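Local atomic coordinates of putative ABC transporter (PDB entry 4PE6), a protein that probably binds a carbohydrate or a related small polyhydroxylated acid outside the cell membrane for uptake by an ABC transporter. Residues A[20-25]-A[83-88]; A[26-31]-A[58-63]; A[30-35]-A[259-264]. All coordinates share one frame; numbering follows the deposited sequence.

Contact 1. Residues A[20-25]-A[83-88]; sequences FIALSN and DALLIN
Strands 20-25 and 84-88 lie parallel, their axes 4.6 Å apart at closest approach, and the tight part of the contact runs along their middle. Phe20, Ala22 and Ser24 turn their peptide groups toward 83-88, whereas Ile21, Leu23 and Asn25 bond by backbone to strand 55-60. Leu86 sits between two of these partners: its N donates to Ala22 O at 2.7 Å, and its O accepts from Ser24 N nearly along the C=O axis. On the face carrying Ile21, Leu23, Ala84 and Leu86, beta-branched and leucyl chains interlock. Ile21 bends at chi2 (-58°) so that CD1 meets Ala84 CB at 3.8 Å; a small alanine leaves room for that methyl. Leu86, its CG anti to the carbonyl carbon (chi1 -44°), crosses Ile21 obliquely, CD1 lying 4.0 Å from Ile21 CG2, and crosses Leu23 at about a right angle. On the other face fewer side chains meet across the strands: Ala22 CB meets Leu85 CD1 at 3.8 Å beneath helix 67-78. Strand order 2-1-3, with helices on both faces, is that of the Rossmann-like lobe of a type I periplasmic binding protein, and strand 20-25 lies between 55-60 and 84-88, one in from the edge. Toward the N-terminal end of the strands the packing gives way to a partly exposed loop. There Asp83 OD2 takes the Phe20 N-H at 2.8 Å through its anti lone pair, while Asp83 N donates to Phe20 O at 2.8 Å. The Phe20 ring leads away from 83-88 and makes a cation-pi contact with Lys55. At the C-terminal end, two buried amides stand side by side with planes 60° apart, Asn25 OD1 being 3.7 Å from Asn88 CB. Their polar ends serve other partners: Asn25 meets Arg33 and Asn60, and Asn88 ND2 donates to Asp113.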
loop_
_atom_site.group_PDB
_atom_site.type_symbol
_atom_site.label_atom_id
_atom_site.label_comp_id
_atom_site.label_asym_id
_atom_site.label_seq_id
_atom_site.Cartn_x
_atom_site.Cartn_y
_atom_site.Cartn_z
ATOM N N PHE A 20 6.458 -13.602 20.639
ATOM C CA PHE A 20 5.979 -14.172 19.385
ATOM C C PHE A 20 5.108 -13.117 18.685
ATOM O O PHE A 20 4.050 -12.728 19.194
ATOM C CB PHE A 20 5.215 -15.470 19.680
ATOM C CG PHE A 20 4.466 -16.055 18.505
ATOM C CD1 PHE A 20 4.884 -15.863 17.185
ATOM C CD2 PHE A 20 3.350 -16.840 18.737
ATOM C CE1 PHE A 20 4.175 -16.415 16.130
ATOM C CE2 PHE A 20 2.636 -17.398 17.685
ATOM C CZ PHE A 20 3.050 -17.186 16.378
ATOM N N ILE A 21 5.587 -12.643 17.535
ATOM C CA ILE A 21 4.873 -11.649 16.707
ATOM C C ILE A 21 4.220 -12.344 15.500
ATOM O O ILE A 21 4.915 -12.928 14.672
ATOM C CB ILE A 21 5.830 -10.573 16.161
ATOM C CG1 ILE A 21 6.703 -9.975 17.287
ATOM C CG2 ILE A 21 5.054 -9.492 15.424
ATOM C CD1 ILE A 21 5.916 -9.349 18.426
ATOM N N ALA A 22 2.887 -12.305 15.424
ATOM C CA ALA A 22 2.146 -12.906 14.322
ATOM C C ALA A 22 1.671 -11.804 13.374
ATOM O O ALA A 22 1.308 -10.732 13.826
ATOM C CB ALA A 22 0.962 -13.675 14.876
ATOM N N LEU A 23 1.714 -12.062 12.071
ATOM C CA LEU A 23 1.194 -11.122 11.064
ATOM C C LEU A 23 0.138 -11.813 10.206
ATOM O O LEU A 23 0.393 -12.869 9.585
ATOM C CB LEU A 23 2.316 -10.561 10.194
ATOM C CG LEU A 23 1.955 -9.412 9.243
ATOM C CD1 LEU A 23 3.201 -8.593 8.902
ATOM C CD2 LEU A 23 1.282 -9.884 7.967
ATOM N N SER A 24 -1.041 -11.215 10.159
ATOM C CA SER A 24 -2.138 -11.715 9.330
ATOM C C SER A 24 -2.406 -10.700 8.220
ATOM O O SER A 24 -2.694 -9.523 8.486
ATOM C CB SER A 24 -3.407 -11.911 10.160
ATOM O OG SER A 24 -4.530 -12.103 9.328
ATOM N N ASN A 25 -2.273 -11.160 6.986
ATOM C CA ASN A 25 -2.416 -10.288 5.817
ATOM C C ASN A 25 -3.601 -10.684 4.977
ATOM O O ASN A 25 -3.689 -11.843 4.520
ATOM C CB ASN A 25 -1.141 -10.350 4.997
ATOM C CG ASN A 25 -1.271 -9.641 3.667
ATOM O OD1 ASN A 25 -1.881 -8.581 3.574
ATOM N ND2 ASN A 25 -0.701 -10.212 2.635
ATOM N N ASP A 83 2.176 -12.905 21.229
ATOM C CA ASP A 83 2.206 -11.740 22.131
ATOM C C ASP A 83 1.683 -10.459 21.476
ATOM O O ASP A 83 1.147 -9.558 22.141
ATOM C CB ASP A 83 3.641 -11.578 22.626
ATOM C CG ASP A 83 4.075 -12.765 23.450
ATOM O OD1 ASP A 83 3.465 -12.975 24.518
ATOM O OD2 ASP A 83 4.968 -13.520 23.013
ATOM N N ALA A 84 1.894 -10.368 20.173
ATOM C CA ALA A 84 1.352 -9.285 19.342
ATOM C C ALA A 84 0.915 -9.853 18.014
ATOM O O ALA A 84 1.498 -10.836 17.502
ATOM C CB ALA A 84 2.392 -8.187 19.130
ATOM N N LEU A 85 -0.093 -9.208 17.451
ATOM C CA LEU A 85 -0.682 -9.579 16.202
ATOM C C LEU A 85 -0.738 -8.330 15.326
ATOM O O LEU A 85 -1.318 -7.301 15.728
ATOM C CB LEU A 85 -2.092 -10.139 16.451
ATOM C CG LEU A 85 -2.881 -10.504 15.205
ATOM C CD1 LEU A 85 -2.206 -11.634 14.420
ATOM C CD2 LEU A 85 -4.315 -10.871 15.607
ATOM N N LEU A 86 -0.080 -8.390 14.172
ATOM C CA LEU A 86 -0.108 -7.303 13.195
ATOM C C LEU A 86 -1.082 -7.656 12.098
ATOM O O LEU A 86 -1.025 -8.774 11.537
ATOM C CB LEU A 86 1.281 -7.076 12.586
ATOM C CG LEU A 86 2.461 -7.091 13.562
ATOM C CD1 LEU A 86 3.772 -6.776 12.850
ATOM C CD2 LEU A 86 2.253 -6.131 14.706
ATOM N N ILE A 87 -1.984 -6.737 11.774
ATOM C CA ILE A 87 -3.068 -7.093 10.851
ATOM C C ILE A 87 -3.201 -6.114 9.698
ATOM O O ILE A 87 -3.377 -4.900 9.918
ATOM C CB ILE A 87 -4.445 -7.174 11.541
ATOM C CG1 ILE A 87 -4.405 -8.138 12.709
ATOM C CG2 ILE A 87 -5.517 -7.548 10.515
ATOM C CD1 ILE A 87 -5.674 -8.110 13.531
ATOM N N ASN A 88 -3.108 -6.631 8.473
ATOM C CA ASN A 88 -3.544 -5.879 7.299
ATOM C C ASN A 88 -4.930 -6.416 6.932
ATOM O O ASN A 88 -5.085 -7.522 6.349
ATOM C CB ASN A 88 -2.556 -5.972 6.155
ATOM C CG ASN A 88 -2.858 -4.982 5.028
ATOM O OD1 ASN A 88 -4.014 -4.722 4.727
ATOM N ND2 ASN A 88 -1.814 -4.440 4.401
#

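Contact 2. Residues A[26-31]-A[58-63]; sequences GFIGNG and VVNAPG. With LTH ((2R,3S)-2,3,4-trihydroxybutanoic acid), chain C.
With CG1 anti to its backbone N (chi1 -170°) and CG2 in the crowded position, Ile28 turns the branch point of its side chain onto Asn60, whose CG is anti to the carbonyl carbon (chi1 -62°). The two chains cross obliquely, Ile28 CB lying 3.8 Å from Asn60 CG, so the isoleucine rests on the amide while Asn60 OD1 accepts from Asn25 ND2. Phe27, its ring swung out anti to N, brings its edge to the far end of 58-63: CD1 is 3.4 Å from Gly63 O, near the ring plane, where the slightly positive C-H rim suits a carbonyl. Gly29 folds back over the ring, its N 3.4 Å above the plane, and a side chain there would strike the phenyl; Gly63, with positive phi, likewise has a backbone that calls for glycine. Segment 26-31 is the loop joining the first strand to the first helix of the lobe, beside the end of edge strand 55-60, and it carries the pocket residue Asn30. Asn30 ND2 points an almost straight N-H (177°) at carboxylate atom O of LTH, 3.0 Å away, and also donates to Met187 O. The two segments share no direct hydrogen bond; water does the joining. Water 1 donates to Gly26 O and to Pro62 O, while water 2 accepts from Ile28 N at 3.0 Å and donates to Ala61 O at 2.7 Å. Because each water has more acceptors within reach than protons to give, these carbonyls probably share protons by turns, so the junction is held by hydrated carbonyls and not by direct bonds between the segments.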
loop_
_atom_site.group_PDB
_atom_site.type_symbol
_atom_site.label_atom_id
_atom_site.label_comp_id
_atom_site.label_asym_id
_atom_site.label_seq_id
_atom_site.Cartn_x
_atom_site.Cartn_y
_atom_site.Cartn_z
ATOM N N GLY A 26 -4.506 -9.723 4.752
ATOM C CA GLY A 26 -5.760 -9.955 4.050
ATOM C C GLY A 26 -5.697 -10.154 2.532
ATOM O O GLY A 26 -6.636 -10.642 1.961
ATOM N N PHE A 27 -4.591 -9.807 1.881
ATOM C CA PHE A 27 -4.486 -9.941 0.440
ATOM C C PHE A 27 -3.033 -9.992 0.061
ATOM O O PHE A 27 -2.264 -9.146 0.489
ATOM C CB PHE A 27 -5.164 -8.767 -0.300
ATOM C CG PHE A 27 -5.092 -8.885 -1.804
ATOM C CD1 PHE A 27 -5.694 -9.964 -2.459
ATOM C CD2 PHE A 27 -4.427 -7.944 -2.569
ATOM C CE1 PHE A 27 -5.629 -10.083 -3.837
ATOM C CE2 PHE A 27 -4.365 -8.064 -3.955
ATOM C CZ PHE A 27 -4.967 -9.140 -4.584
ATOM N N ILE A 28 -2.655 -11.011 -0.714
ATOM C CA ILE A 28 -1.266 -11.206 -1.113
ATOM C C ILE A 28 -1.067 -11.156 -2.639
ATOM O O ILE A 28 0.077 -11.237 -3.133
ATOM C CB ILE A 28 -0.703 -12.518 -0.500
ATOM C CG1 ILE A 28 0.817 -12.626 -0.697
ATOM C CG2 ILE A 28 -1.420 -13.739 -1.060
ATOM C CD1 ILE A 28 1.589 -11.422 -0.200
ATOM N N GLY A 29 -2.158 -10.957 -3.376
ATOM C CA GLY A 29 -2.147 -11.015 -4.844
ATOM C C GLY A 29 -1.691 -9.772 -5.595
ATOM O O GLY A 29 -2.261 -9.439 -6.626
ATOM N N ASN A 30 -0.700 -9.066 -5.065
ATOM C CA ASN A 30 -0.025 -8.016 -5.804
ATOM C C ASN A 30 1.391 -7.850 -5.266
ATOM O O ASN A 30 1.721 -8.305 -4.161
ATOM C CB ASN A 30 -0.836 -6.690 -5.845
ATOM C CG ASN A 30 -0.753 -5.886 -4.540
ATOM O OD1 ASN A 30 0.300 -5.794 -3.916
ATOM N ND2 ASN A 30 -1.871 -5.269 -4.147
ATOM N N GLY A 31 2.250 -7.231 -6.067
ATOM C CA GLY A 31 3.677 -7.170 -5.766
ATOM C C GLY A 31 3.972 -6.270 -4.571
ATOM O O GLY A 31 4.958 -6.476 -3.866
ATOM N N VAL A 58 3.953 -15.382 9.484
ATOM C CA VAL A 58 3.122 -14.713 8.496
ATOM C C VAL A 58 2.034 -15.637 7.954
ATOM O O VAL A 58 2.303 -16.764 7.507
ATOM C CB VAL A 58 3.982 -14.222 7.318
ATOM C CG1 VAL A 58 3.107 -13.713 6.174
ATOM C CG2 VAL A 58 4.922 -13.137 7.801
ATOM N N VAL A 59 0.800 -15.158 7.968
ATOM C CA VAL A 59 -0.260 -15.892 7.305
ATOM C C VAL A 59 -1.012 -14.992 6.343
ATOM O O VAL A 59 -1.465 -13.916 6.735
ATOM C CB VAL A 59 -1.203 -16.537 8.317
ATOM C CG1 VAL A 59 -2.307 -17.274 7.589
ATOM C CG2 VAL A 59 -0.420 -17.505 9.220
ATOM N N ASN A 60 -1.114 -15.428 5.086
ATOM C CA ASN A 60 -1.831 -14.677 4.046
ATOM C C ASN A 60 -3.164 -15.334 3.737
ATOM O O ASN A 60 -3.234 -16.549 3.511
ATOM C CB ASN A 60 -1.031 -14.626 2.735
ATOM C CG ASN A 60 0.310 -13.926 2.884
ATOM O OD1 ASN A 60 0.392 -12.757 3.290
ATOM N ND2 ASN A 60 1.384 -14.640 2.516
ATOM N N ALA A 61 -4.222 -14.530 3.694
ATOM C CA ALA A 61 -5.515 -15.013 3.206
ATOM C C ALA A 61 -5.501 -15.061 1.655
ATOM O O ALA A 61 -5.157 -14.081 1.019
ATOM C CB ALA A 61 -6.637 -14.117 3.714
ATOM N N PRO A 62 -5.835 -16.219 1.044
ATOM C CA PRO A 62 -5.836 -16.261 -0.419
ATOM C C PRO A 62 -7.096 -15.639 -1.020
ATOM O O PRO A 62 -8.033 -15.322 -0.302
ATOM C CB PRO A 62 -5.783 -17.767 -0.728
ATOM C CG PRO A 62 -6.432 -18.400 0.447
ATOM C CD PRO A 62 -6.052 -17.554 1.627
ATOM N N GLY A 63 -7.118 -15.466 -2.328
ATOM C CA GLY A 63 -8.328 -14.989 -2.988
ATOM C C GLY A 63 -8.401 -13.485 -3.036
ATOM O O GLY A 63 -7.467 -12.807 -2.638
HETATM O O1 LTH C . -1.275 -1.762 -2.837
HETATM C C1 LTH C . -1.737 -2.371 -1.803
HETATM O O LTH C . -1.977 -3.595 -1.718
HETATM C C2 LTH C . -1.936 -1.555 -0.503
HETATM O O2 LTH C . -2.511 -2.376 0.544
HETATM C C3 LTH C . -2.860 -0.373 -0.713
HETATM O O3 LTH C . -4.130 -0.828 -1.176
HETATM C C4 LTH C . -3.061 0.348 0.635
HETATM O O4 LTH C . -1.762 0.882 1.001
HETATM O O HOH W 1 -7.759 -12.593 0.269
HETATM O O HOH W 2 -4.800 -12.973 -1.374
#

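Contact 3. Residues A[30-35]-A[259-264]; sequences NGWRQT and SDPAQS. With LTH ((2R,3S)-2,3,4-trihydroxybutanoic acid), chain C.
An indole N-H reaches a carbonyl from above rather than in its plane: Trp32 NE1 donates to Ser259 O at 2.9 Å, almost straight at the hydrogen, yet stands 63° out of the carbonyl plane. The acceptor itself lies in the ring plane, so the bond helps to fix the rotation of the indole. CG anti to the backbone N (chi1 -176°) sends that ring away from the first turn of helix 31-49 and into a sandwich. On one face sits Pro261, its CG 3.7 Å from the centroid of the five-membered ring in a CH-pi contact; proline offers a rigid, apolar ring whose CH groups suit an aromatic face. The opposite face receives LTH, with C2 3.5 Å above the plane, as aromatic platforms do in many sugar-binding proteins. Thr35 CG2 extends the packing, touching Pro261 CB at 3.9 Å. Segment 259-264 leads from strand 255-258 into helix 263-275, which packs on the lobe holding strand 20-25, so the contact lies where the chain passes between lobes. Ser259 OG, in the crowded rotamer, donates to LTH O4 at 2.6 Å. At the other end of the ligand, Arg33 NE is shared between LTH O and LTH O2, both at 3.0 Å, while Asn30 OD1 caps the helix by accepting from Arg33 N at 2.8 Å. Gln263 NE2, bonded to Asp260 O, also donates to Asp113 OD1, which binds the ligand too. A cationic guanidinium and a capped helix start near the carboxylate would probably favour its ionised form, while the indole and Ser259 deal with carbon backbone and terminal hydroxyl.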
loop_
_atom_site.group_PDB
_atom_site.type_symbol
_atom_site.label_atom_id
_atom_site.label_comp_id
_atom_site.label_asym_id
_atom_site.label_seq_id
_atom_site.Cartn_x
_atom_site.Cartn_y
_atom_site.Cartn_z
ATOM N N ASN A 30 -0.700 -9.066 -5.065
ATOM C CA ASN A 30 -0.025 -8.016 -5.804
ATOM C C ASN A 30 1.391 -7.850 -5.266
ATOM O O ASN A 30 1.721 -8.305 -4.161
ATOM C CB ASN A 30 -0.836 -6.690 -5.845
ATOM C CG ASN A 30 -0.753 -5.886 -4.540
ATOM O OD1 ASN A 30 0.300 -5.794 -3.916
ATOM N ND2 ASN A 30 -1.871 -5.269 -4.147
ATOM N N GLY A 31 2.250 -7.231 -6.067
ATOM C CA GLY A 31 3.677 -7.170 -5.766
ATOM C C GLY A 31 3.972 -6.270 -4.571
ATOM O O GLY A 31 4.958 -6.476 -3.866
ATOM N N TRP A 32 3.100 -5.269 -4.346
ATOM C CA TRP A 32 3.267 -4.356 -3.210
ATOM C C TRP A 32 3.160 -5.172 -1.913
ATOM O O TRP A 32 3.973 -5.029 -0.997
ATOM C CB TRP A 32 2.220 -3.217 -3.291
ATOM C CG TRP A 32 2.344 -2.152 -2.225
ATOM C CD1 TRP A 32 2.906 -0.927 -2.365
ATOM C CD2 TRP A 32 1.850 -2.213 -0.871
ATOM N NE1 TRP A 32 2.843 -0.236 -1.174
ATOM C CE2 TRP A 32 2.178 -0.991 -0.252
ATOM C CE3 TRP A 32 1.185 -3.186 -0.123
ATOM C CZ2 TRP A 32 1.863 -0.715 1.071
ATOM C CZ3 TRP A 32 0.861 -2.924 1.173
ATOM C CH2 TRP A 32 1.185 -1.679 1.769
ATOM N N ARG A 33 2.166 -6.053 -1.852
ATOM C CA ARG A 33 1.936 -6.870 -0.668
ATOM C C ARG A 33 3.067 -7.871 -0.464
ATOM O O ARG A 33 3.415 -8.202 0.661
ATOM C CB ARG A 33 0.607 -7.602 -0.770
ATOM C CG ARG A 33 -0.628 -6.721 -0.674
ATOM C CD ARG A 33 -0.880 -6.157 0.735
ATOM N NE ARG A 33 -2.084 -5.337 0.693
ATOM C CZ ARG A 33 -3.240 -5.591 1.327
ATOM N NH1 ARG A 33 -3.383 -6.606 2.131
ATOM N NH2 ARG A 33 -4.266 -4.782 1.150
ATOM N N GLN A 34 3.625 -8.345 -1.569
ATOM C CA GLN A 34 4.776 -9.233 -1.496
ATOM C C GLN A 34 6.020 -8.532 -0.953
ATOM O O GLN A 34 6.737 -9.113 -0.160
ATOM C CB GLN A 34 5.015 -9.906 -2.835
ATOM C CG GLN A 34 4.047 -11.062 -2.984
ATOM C CD GLN A 34 3.744 -11.411 -4.403
ATOM O OE1 GLN A 34 4.595 -11.299 -5.280
ATOM N NE2 GLN A 34 2.511 -11.842 -4.646
ATOM N N THR A 35 6.232 -7.275 -1.317
ATOM C CA THR A 35 7.331 -6.518 -0.748
ATOM C C THR A 35 7.045 -6.250 0.737
ATOM O O THR A 35 7.944 -6.335 1.587
ATOM C CB THR A 35 7.578 -5.212 -1.514
ATOM O OG1 THR A 35 8.065 -5.515 -2.823
ATOM C CG2 THR A 35 8.609 -4.350 -0.791
ATOM N N SER A 259 1.536 3.999 -1.220
ATOM C CA SER A 259 1.820 3.777 0.187
ATOM C C SER A 259 3.130 3.019 0.382
ATOM O O SER A 259 3.692 2.443 -0.583
ATOM C CB SER A 259 0.671 3.004 0.832
ATOM O OG SER A 259 0.493 1.747 0.178
ATOM N N ASP A 260 3.566 2.986 1.635
ATOM C CA ASP A 260 4.823 2.365 2.060
ATOM C C ASP A 260 4.612 0.926 2.471
ATOM O O ASP A 260 3.938 0.663 3.465
ATOM C CB ASP A 260 5.385 3.162 3.248
ATOM C CG ASP A 260 6.668 2.582 3.826
ATOM O OD1 ASP A 260 7.432 1.864 3.134
ATOM O OD2 ASP A 260 6.930 2.877 5.005
ATOM N N PRO A 261 5.180 -0.032 1.705
ATOM C CA PRO A 261 5.064 -1.432 2.106
ATOM C C PRO A 261 5.662 -1.708 3.479
ATOM O O PRO A 261 5.206 -2.620 4.163
ATOM C CB PRO A 261 5.849 -2.195 1.021
ATOM C CG PRO A 261 5.891 -1.277 -0.140
ATOM C CD PRO A 261 5.907 0.116 0.436
ATOM N N ALA A 262 6.667 -0.926 3.875
ATOM C CA ALA A 262 7.301 -1.078 5.151
ATOM C C ALA A 262 6.499 -0.533 6.333
ATOM O O ALA A 262 7.003 -0.447 7.431
ATOM C CB ALA A 262 8.719 -0.493 5.115
ATOM N N GLN A 263 5.228 -0.198 6.130
ATOM C CA GLN A 263 4.338 -0.099 7.268
ATOM C C GLN A 263 4.369 -1.361 8.124
ATOM O O GLN A 263 4.168 -1.278 9.329
ATOM C CB GLN A 263 2.922 0.162 6.842
ATOM C CG GLN A 263 2.654 1.580 6.384
ATOM C CD GLN A 263 1.274 1.685 5.787
ATOM O OE1 GLN A 263 0.329 2.025 6.484
ATOM N NE2 GLN A 263 1.146 1.370 4.481
ATOM N N SER A 264 4.621 -2.525 7.513
ATOM C CA SER A 264 4.729 -3.747 8.267
ATOM C C SER A 264 5.909 -3.746 9.257
ATOM O O SER A 264 5.825 -4.335 10.348
ATOM C CB SER A 264 4.837 -4.958 7.325
ATOM O OG SER A 264 6.019 -4.863 6.542
HETATM O O1 LTH C . -1.275 -1.762 -2.837
HETATM C C1 LTH C . -1.737 -2.371 -1.803
HETATM O O LTH C . -1.977 -3.595 -1.718
HETATM C C2 LTH C . -1.936 -1.555 -0.503
HETATM O O2 LTH C . -2.511 -2.376 0.544
HETATM C C3 LTH C . -2.860 -0.373 -0.713
HETATM O O3 LTH C . -4.130 -0.828 -1.176
HETATM C C4 LTH C . -3.061 0.348 0.635
HETATM O O4 LTH C . -1.762 0.882 1.001
#

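How the contacts relate
The three contacts climb from the sheet of one lobe to its ligand pocket. Contact 1 and contact 2, centres 14 Å apart, are continuous: strand 20-25 runs straight into 26-31, and Gly26 N probably bonds Asn88 O at 2.8 Å. Leu23 O to Val59 N, also 2.8 Å, brings in the neighbouring strand. Contacts 2 and 3, 11 Å between centres, share Asn30 and Gly31 and both touch LTH, joined further by Ile28 O to Gln34 NE2 at 2.9 Å. Arg33 ties contact 3 back to contact 1, its NH1 2.9 Å from Asn25 OD1, so a strand-end amide helps position a ligand-binding guanidinium. The side chain of Asn88, its nearest atom about 4 Å from LTH, brings the C-terminal end of strand 84-88 to the pocket.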